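Local coordinates for ribosomal protein s2-related protein (Deinococcus radiodurans, PDB 2JH3), which is a multi-domain protein with a chelatase-like fold that binds a 4Fe-4S cluster and may act as a sirohydrochlorin ferrochelatase, at the interface of chains A and B. Coordinates in Å, arbitrary orientation; residue numbers count along the deposited sequence, not the author numbering. Chains: chain A/B, Ribosomal protein s2-related protein.

The interface of chains A and B. Residues chain A 293, 443, 445; chain B 293, 311, 314.
Carboxylate oxygen OE1 of B:Glu314 is met by two arginines, A:Arg293 from across the interface and B:Arg293 from its own chain. The tighter grip is the intrachain one: guanidinium nitrogen NH2 of B:Arg293 donates to B:Glu314 OE1 over 3.0 Å, nearly straight (175° at the hydrogen). OE1 lies in the guanidinium plane, at its edge, whereas the donor comes from well above the carboxylate plane. The partner chain adds a looser salt bridge, with A:Arg293 NE 3.6 Å from B:Glu314 OE1, the two side chains crossing at about a right angle. B:Glu314 holds its acid there on an extended arm, CG anti to the backbone N (chi1 -176°).

The two arginines themselves meet tip to tip, their guanidinium planes 9° apart and stacked face to face. A:Arg293 NH2 and B:Arg293 NH2 are 3.4 Å apart, each lying over the rim of the other's plane. The central carbons follow closely, A:Arg293 CZ to B:Arg293 CZ being 3.5 Å. Two like charges stacked this way would repel, and the B:Glu314 carboxylate, with its symmetry twin, probably offsets part of that cost. An alanine in place of B:Arg293 would probably leave B:Glu314 OE1 without its straight donor and take away the flat surface against the A:Arg293 guanidinium, making that group less firmly fixed.

Beside this cluster, ring carbon CD of A:Pro445 packs 3.3 Å from the backbone O of B:Glu314, while CG faces B:Thr311 O more loosely. Carbonyl oxygens A:Gly443 O and B:Glu314 O, both acceptors, clash at 3.0 Å, a doubtful detail that carries no binding.

Residue 293 stacks on its own copy with like atoms facing, so the two-fold axis runs between the guanidinium groups. Each arginine sits in the short strand 292-294, B:Glu314 directly follows 3-10 helix 311-313, and A:Gly443 and A:Pro445 belong to the loop before strand 448-450; whether this pairing is biological the structure alone does not show.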
loop_
_atom_site.group_PDB
_atom_site.type_symbol
_atom_site.label_atom_id
_atom_site.label_comp_id
_atom_site.label_asym_id
_atom_site.label_seq_id
_atom_site.Cartn_x
_atom_site.Cartn_y
_atom_site.Cartn_z
ATOM N N ARG A 293 -13.224 1.718 -18.176
ATOM C CA ARG A 293 -12.240 1.652 -17.125
ATOM C C ARG A 293 -12.182 0.266 -16.533
ATOM O O ARG A 293 -13.227 -0.338 -16.263
ATOM C CB ARG A 293 -12.604 2.645 -16.037
ATOM C CG ARG A 293 -12.570 4.063 -16.434
ATOM C CD ARG A 293 -13.468 4.963 -15.544
ATOM N NE ARG A 293 -13.525 6.290 -16.142
ATOM C CZ ARG A 293 -12.591 7.216 -16.079
ATOM N NH1 ARG A 293 -11.536 7.107 -15.253
ATOM N NH2 ARG A 293 -12.769 8.340 -16.780
ATOM N N GLY A 443 -19.785 -1.831 -15.620
ATOM C CA GLY A 443 -19.362 -0.451 -15.494
ATOM C C GLY A 443 -18.768 -0.074 -14.151
ATOM O O GLY A 443 -18.557 1.128 -13.875
ATOM N N PRO A 445 -15.423 -0.021 -12.258
ATOM C CA PRO A 445 -13.966 -0.234 -12.505
ATOM C C PRO A 445 -13.218 -1.093 -11.459
ATOM O O PRO A 445 -12.316 -1.878 -11.816
ATOM C CB PRO A 445 -13.433 1.204 -12.526
ATOM C CG PRO A 445 -14.725 1.990 -13.062
ATOM C CD PRO A 445 -15.745 1.420 -12.195
ATOM N N ARG B 293 -13.028 14.768 -11.342
ATOM C CA ARG B 293 -12.405 13.782 -10.491
ATOM C C ARG B 293 -11.249 14.399 -9.757
ATOM O O ARG B 293 -10.498 15.191 -10.344
ATOM C CB ARG B 293 -11.899 12.610 -11.313
ATOM C CG ARG B 293 -12.985 11.886 -12.095
ATOM C CD ARG B 293 -12.397 11.048 -13.222
ATOM N NE ARG B 293 -13.505 10.453 -13.977
ATOM C CZ ARG B 293 -14.061 9.312 -13.702
ATOM N NH1 ARG B 293 -13.562 8.596 -12.770
ATOM N NH2 ARG B 293 -15.115 8.864 -14.424
ATOM N N THR B 311 -13.757 6.670 -7.110
ATOM C CA THR B 311 -13.745 6.461 -8.549
ATOM C C THR B 311 -13.868 4.953 -8.869
ATOM O O THR B 311 -14.464 4.551 -9.901
ATOM C CB THR B 311 -12.444 7.091 -9.191
ATOM O OG1 THR B 311 -11.280 6.743 -8.420
ATOM C CG2 THR B 311 -12.561 8.532 -9.224
ATOM N N GLU B 314 -17.566 3.979 -9.329
ATOM C CA GLU B 314 -18.295 4.469 -10.453
ATOM C C GLU B 314 -19.194 3.403 -11.017
ATOM O O GLU B 314 -18.774 2.270 -11.136
ATOM C CB GLU B 314 -17.372 5.040 -11.509
ATOM C CG GLU B 314 -18.243 5.626 -12.637
ATOM C CD GLU B 314 -17.471 6.219 -13.724
ATOM O OE1 GLU B 314 -16.207 6.178 -13.700
ATOM O OE2 GLU B 314 -18.149 6.789 -14.603
#